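Local coordinates for fibrillarin-like rRNA/tRNA 2'-O-methyltransferase (Methanocaldococcus jannaschii, PDB 1FBN), which probably methylates ribose 2'-hydroxyls in rRNA and tRNA, using S-adenosyl-L-methionine at sites selected by a guide RNA, at residues A[130-135]-A[160-165]; A[147-152]-A[174-179]; A[154-159]-A[180-185]; A[208-213]-A[221-226]. All coordinates share one frame; numbering follows the deposited sequence.

Following the chain from the N terminus, interaction 1 opens first: it closes a loop from the turn after strand 124-128 to helix 156-167. Interaction 2 opens within that span, on strand 144-149, and closes beyond it on strand 172-179. Interaction 3 starts at the beginning of the same helix and closes just after strand 172-179, so the segments of interactions 1, 2 and 3 alternate along the chain and all three contacts cross. Together they tie the strand-helix-strand unit 144-179 to the loops around it. Interaction 4 follows in series as a hairpin, and strand 220-227 joins it to interaction 2 within one mixed sheet.

Interaction 1. Residues A[130-135]-A[160-165]; sequences DANKPQ and LIKNAK
Asn163 and Pro134 meet on the buried side of this contact, where helix 156-167 lies against the loop after strand 124-128. CB of Pro134 packs 3.6 Å from OD1 of Asn163, and the other branch of that amide, ND2, gives a hydrogen bond of 2.9 Å to Ala131 O. The bond lies in the carbonyl plane of Ala131 and close to the amide plane of Asn163, with 156° at the hydrogen. Tyr137 OH bonds to OD1 and Ile159 O to ND2, so both ends of the buried amide are held and its orientation is fixed. Trp166 and Phe167 also pack on Pro134.

Toward solvent the contact is carried by one long chain. The Lys162 and Pro134 side chains cross at about a right angle, Lys162 CD 3.6 Å from Pro134 CD, and a bend at chi3 (-57°) places CE on the way to Asn132. Lys162 NZ bonds Asn132 OD1 at 2.7 Å, from above the plane of the side-chain amide, and Asn132 O at 3.1 Å; Glu158 adds a weak, long ion pair. An alanine in place of Lys162 would probably leave both Asn132 oxygens without their ammonium partner and uncover Pro134 CG and CD.

An Asx turn at Asp130 shapes the loop, with OD1 accepting from Asn132 N. Helix donors thus meet loop acceptors, which ties to the helix a loop whose Asp130 and Ala131 are predicted to bind S-adenosyl-L-methionine.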
loop_
_atom_site.group_PDB
_atom_site.type_symbol
_atom_site.label_atom_id
_atom_site.label_comp_id
_atom_site.label_asym_id
_atom_site.label_seq_id
_atom_site.Cartn_x
_atom_site.Cartn_y
_atom_site.Cartn_z
ATOM N N ASP A 130 13.077 10.887 -6.446
ATOM C CA ASP A 130 13.688 10.464 -5.194
ATOM C C ASP A 130 12.728 10.893 -4.096
ATOM O O ASP A 130 12.486 12.085 -3.915
ATOM C CB ASP A 130 15.044 11.172 -5.036
ATOM C CG ASP A 130 15.806 10.758 -3.780
ATOM O OD1 ASP A 130 15.224 10.127 -2.871
ATOM O OD2 ASP A 130 17.008 11.094 -3.700
ATOM N N ALA A 131 12.186 9.922 -3.365
ATOM C CA ALA A 131 11.243 10.214 -2.289
ATOM C C ALA A 131 11.856 11.075 -1.190
ATOM O O ALA A 131 11.133 11.667 -0.390
ATOM C CB ALA A 131 10.689 8.931 -1.703
ATOM N N ASN A 132 13.186 11.143 -1.158
ATOM C CA ASN A 132 13.891 11.942 -0.165
ATOM C C ASN A 132 13.940 13.419 -0.576
ATOM O O ASN A 132 14.398 14.272 0.186
ATOM C CB ASN A 132 15.302 11.388 0.049
ATOM C CG ASN A 132 15.965 11.943 1.290
ATOM O OD1 ASN A 132 15.345 12.034 2.357
ATOM N ND2 ASN A 132 17.232 12.322 1.161
ATOM N N LYS A 133 13.461 13.709 -1.785
ATOM C CA LYS A 133 13.408 15.075 -2.318
ATOM C C LYS A 133 12.019 15.290 -2.919
ATOM O O LYS A 133 11.876 15.411 -4.135
ATOM C CB LYS A 133 14.463 15.286 -3.412
ATOM C CG LYS A 133 15.901 15.021 -2.993
ATOM C CD LYS A 133 16.859 15.349 -4.132
ATOM C CE LYS A 133 18.169 14.579 -4.020
ATOM N NZ LYS A 133 18.861 14.785 -2.723
ATOM N N PRO A 134 10.976 15.348 -2.068
ATOM C CA PRO A 134 9.595 15.542 -2.520
ATOM C C PRO A 134 9.311 16.862 -3.234
ATOM O O PRO A 134 8.369 16.944 -4.027
ATOM C CB PRO A 134 8.789 15.401 -1.226
ATOM C CG PRO A 134 9.732 15.910 -0.193
ATOM C CD PRO A 134 11.032 15.265 -0.598
ATOM N N GLN A 135 10.129 17.882 -2.973
ATOM C CA GLN A 135 9.942 19.187 -3.605
ATOM C C GLN A 135 10.119 19.120 -5.115
ATOM O O GLN A 135 9.554 19.934 -5.844
ATOM C CB GLN A 135 10.901 20.231 -3.024
ATOM C CG GLN A 135 12.379 19.982 -3.298
ATOM C CD GLN A 135 13.017 18.993 -2.330
ATOM O OE1 GLN A 135 12.362 18.466 -1.422
ATOM N NE2 GLN A 135 14.314 18.752 -2.511
ATOM N N LEU A 160 8.475 9.585 5.140
ATOM C CA LEU A 160 7.015 9.651 5.197
ATOM C C LEU A 160 6.593 11.012 5.729
ATOM O O LEU A 160 5.654 11.618 5.215
ATOM C CB LEU A 160 6.442 8.555 6.104
ATOM C CG LEU A 160 4.909 8.483 6.231
ATOM C CD1 LEU A 160 4.286 8.044 4.912
ATOM C CD2 LEU A 160 4.506 7.519 7.331
ATOM N N ILE A 161 7.309 11.487 6.748
ATOM C CA ILE A 161 7.025 12.776 7.381
ATOM C C ILE A 161 7.261 13.916 6.406
ATOM O O ILE A 161 6.445 14.828 6.304
ATOM C CB ILE A 161 7.893 12.991 8.650
ATOM C CG1 ILE A 161 7.479 12.003 9.744
ATOM C CG2 ILE A 161 7.760 14.426 9.158
ATOM C CD1 ILE A 161 8.435 11.949 10.914
ATOM N N LYS A 162 8.363 13.835 5.667
ATOM C CA LYS A 162 8.716 14.858 4.686
ATOM C C LYS A 162 7.652 14.929 3.585
ATOM O O LYS A 162 7.204 16.013 3.206
ATOM C CB LYS A 162 10.087 14.545 4.082
ATOM C CG LYS A 162 10.782 15.737 3.463
ATOM C CD LYS A 162 12.130 15.352 2.861
ATOM C CE LYS A 162 13.053 14.720 3.883
ATOM N NZ LYS A 162 14.355 14.371 3.267
ATOM N N ASN A 163 7.227 13.767 3.101
ATOM C CA ASN A 163 6.213 13.699 2.059
ATOM C C ASN A 163 4.826 14.084 2.564
ATOM O O ASN A 163 4.008 14.597 1.804
ATOM C CB ASN A 163 6.200 12.311 1.422
ATOM C CG ASN A 163 7.293 12.141 0.382
ATOM O OD1 ASN A 163 7.053 12.331 -0.813
ATOM N ND2 ASN A 163 8.500 11.800 0.828
ATOM N N ALA A 164 4.571 13.844 3.850
ATOM C CA ALA A 164 3.290 14.187 4.462
ATOM C C ALA A 164 3.157 15.710 4.550
ATOM O O ALA A 164 2.096 16.265 4.253
ATOM C CB ALA A 164 3.179 13.563 5.846
ATOM N N LYS A 165 4.243 16.379 4.941
ATOM C CA LYS A 165 4.260 17.838 5.049
ATOM C C LYS A 165 3.950 18.443 3.688
ATOM O O LYS A 165 3.152 19.368 3.573
ATOM C CB LYS A 165 5.634 18.346 5.503
ATOM C CG LYS A 165 6.016 18.064 6.953
ATOM C CD LYS A 165 7.439 18.573 7.202
ATOM C CE LYS A 165 7.973 18.225 8.584
ATOM N NZ LYS A 165 7.299 18.996 9.656
#

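Interaction 2. Residues A[147-152]-A[174-179]; sequences IYEDVA and GMIAIK
Glu149 and Ile176 lie side by side and point the same way from neighbouring parallel strands. Both put their first branch anti to the backbone N (Glu149 CG, chi1 -179°; Ile176 CG1, chi1 -174°). With the Glu149 chain extended beyond CG, the carboxylate lies alongside the isoleucine, Glu149 OE2 3.8 Å from Ile176 CD1. On the other face Tyr148 CD1 approaches CB of Met175, a selenomethionine, at 3.9 Å, while CG of Met175, beside its own backbone N (chi1 -61°), starts a chain that leads off toward Met70, Pro71 and Leu59.

Backbone bonds set this register: Met175 N to Ile147 O and Glu149 N to Met175 O, both 2.7 Å, then Ala177 N to Glu149 O at 3.0 Å. Beyond Glu149 the segments part, and a water accepts from Val151 N at 2.9 Å and lies 2.8 Å from Ala177 O. Asp150 OD2 forms a salt bridge with Lys58.

These are neighbouring parallel strands in the seven-stranded sheet of a Rossmann-like methyltransferase, and Asp150, Val151 and Ala152, at and just past the C-terminal end of strand 144-149, are predicted to bind S-adenosyl-L-methionine.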
loop_
_atom_site.group_PDB
_atom_site.type_symbol
_atom_site.label_atom_id
_atom_site.label_comp_id
_atom_site.label_asym_id
_atom_site.label_seq_id
_atom_site.Cartn_x
_atom_site.Cartn_y
_atom_site.Cartn_z
ATOM N N ILE A 147 -0.860 8.247 1.854
ATOM C CA ILE A 147 0.500 8.002 1.398
ATOM C C ILE A 147 0.782 6.571 1.834
ATOM O O ILE A 147 0.538 6.209 2.990
ATOM C CB ILE A 147 1.549 8.931 2.055
ATOM C CG1 ILE A 147 1.375 10.372 1.567
ATOM C CG2 ILE A 147 2.955 8.451 1.701
ATOM C CD1 ILE A 147 2.376 11.346 2.170
ATOM N N TYR A 148 1.189 5.737 0.884
ATOM C CA TYR A 148 1.534 4.351 1.174
ATOM C C TYR A 148 3.031 4.245 0.936
ATOM O O TYR A 148 3.506 4.540 -0.161
ATOM C CB TYR A 148 0.792 3.380 0.246
ATOM C CG TYR A 148 1.148 1.927 0.493
ATOM C CD1 TYR A 148 0.443 1.164 1.428
ATOM C CD2 TYR A 148 2.213 1.323 -0.183
ATOM C CE1 TYR A 148 0.791 -0.164 1.688
ATOM C CE2 TYR A 148 2.569 -0.005 0.067
ATOM C CZ TYR A 148 1.853 -0.740 1.005
ATOM O OH TYR A 148 2.191 -2.048 1.257
ATOM N N GLU A 149 3.766 3.815 1.957
ATOM C CA GLU A 149 5.210 3.690 1.845
ATOM C C GLU A 149 5.751 2.294 2.144
ATOM O O GLU A 149 5.401 1.675 3.148
ATOM C CB GLU A 149 5.892 4.716 2.745
ATOM C CG GLU A 149 7.405 4.677 2.663
ATOM C CD GLU A 149 8.070 5.757 3.482
ATOM O OE1 GLU A 149 7.438 6.806 3.714
ATOM O OE2 GLU A 149 9.234 5.561 3.881
ATOM N N ASP A 150 6.640 1.832 1.271
ATOM C CA ASP A 150 7.281 0.526 1.387
ATOM C C ASP A 150 8.741 0.667 0.931
ATOM O O ASP A 150 9.115 0.232 -0.162
ATOM C CB ASP A 150 6.537 -0.510 0.522
ATOM C CG ASP A 150 7.129 -1.919 0.623
ATOM O OD1 ASP A 150 7.880 -2.218 1.572
ATOM O OD2 ASP A 150 6.826 -2.751 -0.260
ATOM N N VAL A 151 9.546 1.335 1.753
ATOM C CA VAL A 151 10.958 1.522 1.446
ATOM C C VAL A 151 11.782 1.061 2.645
ATOM O O VAL A 151 11.634 1.574 3.759
ATOM C CB VAL A 151 11.299 2.998 1.005
ATOM C CG1 VAL A 151 10.040 3.767 0.662
ATOM C CG2 VAL A 151 12.142 3.737 2.031
ATOM N N ALA A 152 12.583 0.022 2.423
ATOM C CA ALA A 152 13.429 -0.548 3.470
ATOM C C ALA A 152 14.728 0.239 3.629
ATOM O O ALA A 152 15.788 -0.176 3.154
ATOM C CB ALA A 152 13.720 -2.016 3.172
ATOM N N GLY A 174 -1.348 8.052 6.645
ATOM C CA GLY A 174 -0.044 7.571 6.245
ATOM C C GLY A 174 0.010 6.084 6.549
ATOM O O GLY A 174 -0.316 5.667 7.665
HETATM N N MSE A 175 0.322 5.279 5.535
HETATM C CA MSE A 175 0.441 3.831 5.691
HETATM C C MSE A 175 1.903 3.500 5.408
HETATM O O MSE A 175 2.418 3.835 4.345
HETATM C CB MSE A 175 -0.462 3.091 4.693
HETATM C CG MSE A 175 -1.949 3.375 4.840
HETATM SE SE MSE A 175 -2.988 2.351 3.761
HETATM C CE MSE A 175 -3.165 0.887 4.772
ATOM N N ILE A 176 2.581 2.872 6.362
ATOM C CA ILE A 176 3.989 2.541 6.167
ATOM C C ILE A 176 4.368 1.146 6.668
ATOM O O ILE A 176 4.118 0.788 7.825
ATOM C CB ILE A 176 4.913 3.629 6.813
ATOM C CG1 ILE A 176 6.386 3.360 6.485
ATOM C CG2 ILE A 176 4.701 3.697 8.324
ATOM C CD1 ILE A 176 7.332 4.422 6.999
ATOM N N ALA A 177 4.921 0.343 5.761
ATOM C CA ALA A 177 5.369 -1.007 6.082
ATOM C C ALA A 177 6.834 -0.888 6.487
ATOM O O ALA A 177 7.685 -0.544 5.672
ATOM C CB ALA A 177 5.225 -1.918 4.868
ATOM N N ILE A 178 7.119 -1.160 7.755
ATOM C CA ILE A 178 8.475 -1.047 8.273
ATOM C C ILE A 178 9.190 -2.371 8.534
ATOM O O ILE A 178 8.695 -3.233 9.264
ATOM C CB ILE A 178 8.498 -0.204 9.569
ATOM C CG1 ILE A 178 7.905 1.183 9.304
ATOM C CG2 ILE A 178 9.924 -0.081 10.100
ATOM C CD1 ILE A 178 7.959 2.127 10.494
ATOM N N LYS A 179 10.352 -2.523 7.901
ATOM C CA LYS A 179 11.202 -3.695 8.074
ATOM C C LYS A 179 12.206 -3.277 9.151
ATOM O O LYS A 179 13.087 -2.451 8.898
ATOM C CB LYS A 179 11.937 -4.014 6.772
ATOM C CG LYS A 179 12.925 -5.156 6.891
ATOM C CD LYS A 179 13.662 -5.394 5.587
ATOM C CE LYS A 179 14.694 -6.497 5.738
ATOM N NZ LYS A 179 15.397 -6.751 4.454
HETATM O O HOH W 1 9.147 -1.045 3.631
HETATM O O HOH W 2 8.573 1.818 4.490
#

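Interaction 3. Residues A[154-159]-A[180-185]; sequences PNQAEI and ARSIDV
The flat amide of Gln156 reaches Ser182 and Ile183 with its nitrogen: Gln156 NE2 is 3.0 Å from Ser182 OG and 3.6 Å from Ile183 CD1. The Gln156 and Ile183 side chains cross roughly perpendicular to each other. Clear hydrogen bonds go elsewhere: Gln156 NE2 to Gln153 O, and Ser182 OG with Lys179 O. The second flat group, the Arg181 guanidinium, serves its own loop. Asp184 O lies at its edge, in plane, and takes bonds from Arg181 NE (2.8 Å) and Arg181 NH2 (2.7 Å), a side-on grip on one oxygen. Val185 C lies over one face, offset toward the rim.

CG of Gln156 sits between the backbone N and the carbonyl carbon (chi1 61°), and from there the chain runs extended toward the loop. This is where helix 156-167 begins, beside the exit of strand 172-179, so the contact joins the start of the crossover helix to the loop leaving the second strand of a beta-alpha-beta unit in the Rossmann-like domain. The loop itself is compact, with Ala180 O accepting from both Ile183 N and Asp184 N.

Pro154 completes the contact. Its CG lies 3.4 Å from Ser182 O, and its CA is 4.1 Å from Ile183 CG1. An alanine in place of Ile183 would probably open a gap beside the Gln156 amide and Pro154 CA, and leave that amide less firmly packed. Ile183 also touches Ile178 and, on helix 189-203, Gln196, while Arg181 packs on Ile192 and bonds Lys187 O through NH2.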
loop_
_atom_site.group_PDB
_atom_site.type_symbol
_atom_site.label_atom_id
_atom_site.label_comp_id
_atom_site.label_asym_id
_atom_site.label_seq_id
_atom_site.Cartn_x
_atom_site.Cartn_y
_atom_site.Cartn_z
ATOM N N PRO A 154 16.891 3.169 6.520
ATOM C CA PRO A 154 16.996 3.717 7.874
ATOM C C PRO A 154 16.211 5.013 8.054
ATOM O O PRO A 154 15.770 5.324 9.156
ATOM C CB PRO A 154 18.496 3.979 8.017
ATOM C CG PRO A 154 19.114 2.961 7.121
ATOM C CD PRO A 154 18.226 3.033 5.913
ATOM N N ASN A 155 16.047 5.765 6.968
ATOM C CA ASN A 155 15.333 7.040 7.004
ATOM C C ASN A 155 13.890 6.977 6.482
ATOM O O ASN A 155 13.285 8.013 6.197
ATOM C CB ASN A 155 16.123 8.099 6.217
ATOM C CG ASN A 155 16.237 7.772 4.726
ATOM O OD1 ASN A 155 16.057 6.628 4.308
ATOM N ND2 ASN A 155 16.541 8.786 3.921
ATOM N N GLN A 156 13.329 5.774 6.380
ATOM C CA GLN A 156 11.966 5.612 5.876
ATOM C C GLN A 156 10.918 6.434 6.626
ATOM O O GLN A 156 10.011 6.988 6.007
ATOM C CB GLN A 156 11.574 4.134 5.830
ATOM C CG GLN A 156 11.576 3.430 7.167
ATOM C CD GLN A 156 11.388 1.940 7.014
ATOM O OE1 GLN A 156 10.283 1.469 6.753
ATOM N NE2 GLN A 156 12.472 1.187 7.153
ATOM N N ALA A 157 11.059 6.553 7.945
ATOM C CA ALA A 157 10.104 7.332 8.732
ATOM C C ALA A 157 10.161 8.823 8.386
ATOM O O ALA A 157 9.123 9.432 8.121
ATOM C CB ALA A 157 10.319 7.117 10.233
ATOM N N GLU A 158 11.362 9.402 8.357
ATOM C CA GLU A 158 11.492 10.823 8.036
ATOM C C GLU A 158 11.016 11.090 6.609
ATOM O O GLU A 158 10.517 12.174 6.318
ATOM C CB GLU A 158 12.928 11.332 8.234
ATOM C CG GLU A 158 13.918 10.898 7.162
ATOM C CD GLU A 158 15.144 11.798 7.081
ATOM O OE1 GLU A 158 15.086 12.811 6.347
ATOM O OE2 GLU A 158 16.164 11.489 7.739
ATOM N N ILE A 159 11.151 10.095 5.732
ATOM C CA ILE A 159 10.697 10.241 4.351
ATOM C C ILE A 159 9.173 10.379 4.326
ATOM O O ILE A 159 8.643 11.205 3.586
ATOM C CB ILE A 159 11.133 9.052 3.442
ATOM C CG1 ILE A 159 12.634 9.120 3.147
ATOM C CG2 ILE A 159 10.360 9.076 2.121
ATOM C CD1 ILE A 159 13.138 7.957 2.312
ATOM N N ALA A 180 12.048 -3.822 10.356
ATOM C CA ALA A 180 12.920 -3.484 11.482
ATOM C C ALA A 180 14.417 -3.567 11.180
ATOM O O ALA A 180 15.168 -2.646 11.502
ATOM C CB ALA A 180 12.580 -4.350 12.689
ATOM N N ARG A 181 14.839 -4.658 10.550
ATOM C CA ARG A 181 16.246 -4.870 10.229
ATOM C C ARG A 181 16.843 -3.891 9.216
ATOM O O ARG A 181 18.065 -3.818 9.078
ATOM C CB ARG A 181 16.471 -6.310 9.775
ATOM C CG ARG A 181 16.225 -7.363 10.851
ATOM C CD ARG A 181 17.433 -7.581 11.747
ATOM N NE ARG A 181 17.628 -6.487 12.687
ATOM C CZ ARG A 181 17.571 -6.613 14.012
ATOM N NH1 ARG A 181 17.328 -7.793 14.572
ATOM N NH2 ARG A 181 17.740 -5.548 14.778
ATOM N N SER A 182 15.997 -3.149 8.501
ATOM C CA SER A 182 16.495 -2.170 7.530
ATOM C C SER A 182 16.893 -0.873 8.243
ATOM O O SER A 182 17.526 0.004 7.654
ATOM C CB SER A 182 15.451 -1.878 6.443
ATOM O OG SER A 182 14.367 -1.108 6.936
ATOM N N ILE A 183 16.515 -0.770 9.516
ATOM C CA ILE A 183 16.808 0.393 10.346
ATOM C C ILE A 183 17.954 0.114 11.317
ATOM O O ILE A 183 18.836 0.955 11.513
ATOM C CB ILE A 183 15.543 0.817 11.123
ATOM C CG1 ILE A 183 14.503 1.344 10.132
ATOM C CG2 ILE A 183 15.874 1.859 12.191
ATOM C CD1 ILE A 183 13.119 1.393 10.678
ATOM N N ASP A 184 17.964 -1.087 11.886
ATOM C CA ASP A 184 18.993 -1.473 12.844
ATOM C C ASP A 184 19.168 -2.992 12.808
ATOM O O ASP A 184 18.187 -3.732 12.794
ATOM C CB ASP A 184 18.561 -1.019 14.242
ATOM C CG ASP A 184 19.709 -0.948 15.220
ATOM O OD1 ASP A 184 20.229 -2.007 15.620
ATOM O OD2 ASP A 184 20.075 0.177 15.613
ATOM N N VAL A 185 20.420 -3.450 12.781
ATOM C CA VAL A 185 20.718 -4.885 12.741
ATOM C C VAL A 185 21.096 -5.489 14.100
ATOM O O VAL A 185 21.331 -6.696 14.202
ATOM C CB VAL A 185 21.854 -5.202 11.733
ATOM C CG1 VAL A 185 21.434 -4.816 10.324
ATOM C CG2 VAL A 185 23.138 -4.481 12.127
#

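Interaction 4. Residues A[208-213]-A[221-226]; sequences VDEVDI and VMFVGI
Val211 and Met222, a selenomethionine, face each other across the buried side of this hairpin, their CB atoms 4.4 Å apart. Asp209 and Val224 continue the same face, with CB to CB 3.8 Å. Further along, Val208 CG2 packs 3.8 Å from Val224 CG1, and Val208 CG1 approaches Ile226 CG1 at 3.9 Å.

The strands run antiparallel, at 171°. Val211 and Met222 form a hydrogen-bonded pair, joined N to O in both directions at 2.9 Å. Beyond the non-hydrogen-bonded pair Glu210 and Phe223, Val208 N and Asp209 N both donate to Val224 O, which makes a classic beta bulge. The two bonds to Val224 O are unequal, 2.8 Å from Val208 N and 3.3 Å from Asp209 N.

On the opposite face the contact becomes polar at its edge. The extended Glu210 chain lies beside Phe223, its CG anti to the backbone N (chi1 -172°). Glu210 CD comes 3.5 Å from Phe223 CE1, with the carboxylate and ring planes 41° apart, and Val221 CG1 sits above one face of that ring toward its rim. Back on the Val211 face, the end of Asp209 leads away from strand 220-227, and its OD2 accepts from the backbone N of Lys68 and Val69.

Strand 205-212 is an outermost strand of the mixed sheet within this chain, and strand 220-227 lies between it and strand 172-179. Phe193 and Lys197 of helix 189-203 pack against Phe223, while Leu59 and Ala62 of helix 58-64 meet Met222 on the other face.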
loop_
_atom_site.group_PDB
_atom_site.type_symbol
_atom_site.label_atom_id
_atom_site.label_comp_id
_atom_site.label_asym_id
_atom_site.label_seq_id
_atom_site.Cartn_x
_atom_site.Cartn_y
_atom_site.Cartn_z
ATOM N N VAL A 208 -3.149 4.962 14.474
ATOM C CA VAL A 208 -4.472 4.358 14.634
ATOM C C VAL A 208 -4.549 2.859 14.357
ATOM O O VAL A 208 -5.571 2.232 14.630
ATOM C CB VAL A 208 -5.561 5.101 13.797
ATOM C CG1 VAL A 208 -5.714 6.535 14.298
ATOM C CG2 VAL A 208 -5.219 5.081 12.312
ATOM N N ASP A 209 -3.480 2.292 13.801
ATOM C CA ASP A 209 -3.430 0.856 13.526
ATOM C C ASP A 209 -1.980 0.401 13.446
ATOM O O ASP A 209 -1.080 1.181 13.110
ATOM C CB ASP A 209 -4.176 0.500 12.234
ATOM C CG ASP A 209 -4.794 -0.902 12.272
ATOM O OD1 ASP A 209 -4.284 -1.781 12.999
ATOM O OD2 ASP A 209 -5.801 -1.130 11.573
ATOM N N GLU A 210 -1.763 -0.863 13.788
ATOM C CA GLU A 210 -0.437 -1.465 13.785
ATOM C C GLU A 210 -0.645 -2.962 13.579
ATOM O O GLU A 210 -1.285 -3.625 14.399
ATOM C CB GLU A 210 0.255 -1.191 15.119
ATOM C CG GLU A 210 1.713 -1.602 15.171
ATOM C CD GLU A 210 2.366 -1.307 16.514
ATOM O OE1 GLU A 210 2.046 -0.263 17.129
ATOM O OE2 GLU A 210 3.209 -2.120 16.950
ATOM N N VAL A 211 -0.118 -3.484 12.472
ATOM C CA VAL A 211 -0.282 -4.894 12.134
ATOM C C VAL A 211 1.022 -5.644 11.877
ATOM O O VAL A 211 1.808 -5.281 10.997
ATOM C CB VAL A 211 -1.182 -5.064 10.869
ATOM C CG1 VAL A 211 -1.487 -6.535 10.621
ATOM C CG2 VAL A 211 -2.474 -4.280 11.012
ATOM N N ASP A 212 1.242 -6.695 12.661
ATOM C CA ASP A 212 2.412 -7.547 12.491
ATOM C C ASP A 212 2.037 -8.500 11.349
ATOM O O ASP A 212 1.126 -9.318 11.491
ATOM C CB ASP A 212 2.685 -8.340 13.780
ATOM C CG ASP A 212 3.962 -9.182 13.709
ATOM O OD1 ASP A 212 4.606 -9.237 12.642
ATOM O OD2 ASP A 212 4.332 -9.790 14.737
ATOM N N ILE A 213 2.698 -8.351 10.203
ATOM C CA ILE A 213 2.417 -9.200 9.048
ATOM C C ILE A 213 3.305 -10.450 9.063
ATOM O O ILE A 213 3.546 -11.083 8.036
ATOM C CB ILE A 213 2.574 -8.402 7.736
ATOM C CG1 ILE A 213 3.999 -7.865 7.587
ATOM C CG2 ILE A 213 1.609 -7.225 7.743
ATOM C CD1 ILE A 213 4.261 -7.208 6.244
ATOM N N VAL A 221 6.147 -4.584 10.248
ATOM C CA VAL A 221 4.911 -4.086 10.856
ATOM C C VAL A 221 4.334 -2.950 10.020
ATOM O O VAL A 221 5.061 -2.045 9.612
ATOM C CB VAL A 221 5.143 -3.558 12.298
ATOM C CG1 VAL A 221 3.900 -2.855 12.812
ATOM C CG2 VAL A 221 5.509 -4.700 13.228
HETATM N N MSE A 222 3.036 -3.025 9.736
HETATM C CA MSE A 222 2.348 -1.989 8.971
HETATM C C MSE A 222 1.761 -0.976 9.957
HETATM O O MSE A 222 0.960 -1.328 10.824
HETATM C CB MSE A 222 1.225 -2.602 8.115
HETATM C CG MSE A 222 0.406 -1.609 7.280
HETATM SE SE MSE A 222 1.286 -0.867 5.876
HETATM C CE MSE A 222 1.024 -2.099 4.656
ATOM N N PHE A 223 2.212 0.267 9.860
ATOM C CA PHE A 223 1.707 1.335 10.713
ATOM C C PHE A 223 0.740 2.197 9.906
ATOM O O PHE A 223 0.935 2.413 8.706
ATOM C CB PHE A 223 2.850 2.229 11.224
ATOM C CG PHE A 223 3.705 1.592 12.284
ATOM C CD1 PHE A 223 3.338 1.661 13.627
ATOM C CD2 PHE A 223 4.888 0.942 11.945
ATOM C CE1 PHE A 223 4.137 1.092 14.619
ATOM C CE2 PHE A 223 5.696 0.368 12.929
ATOM C CZ PHE A 223 5.319 0.444 14.268
ATOM N N VAL A 224 -0.331 2.636 10.560
ATOM C CA VAL A 224 -1.313 3.511 9.935
ATOM C C VAL A 224 -1.529 4.666 10.907
ATOM O O VAL A 224 -1.730 4.452 12.106
ATOM C CB VAL A 224 -2.657 2.801 9.666
ATOM C CG1 VAL A 224 -3.647 3.778 9.049
ATOM C CG2 VAL A 224 -2.459 1.606 8.735
ATOM N N GLY A 225 -1.436 5.889 10.400
ATOM C CA GLY A 225 -1.625 7.047 11.251
ATOM C C GLY A 225 -2.333 8.184 10.547
ATOM O O GLY A 225 -2.276 8.293 9.320
ATOM N N ILE A 226 -3.051 8.995 11.321
ATOM C CA ILE A 226 -3.760 10.151 10.774
ATOM C C ILE A 226 -2.831 11.353 10.874
ATOM O O ILE A 226 -2.232 11.593 11.923
ATOM C CB ILE A 226 -5.063 10.463 11.543
ATOM C CG1 ILE A 226 -5.991 9.255 11.509
ATOM C CG2 ILE A 226 -5.771 11.662 10.918
ATOM C CD1 ILE A 226 -7.407 9.541 11.991
#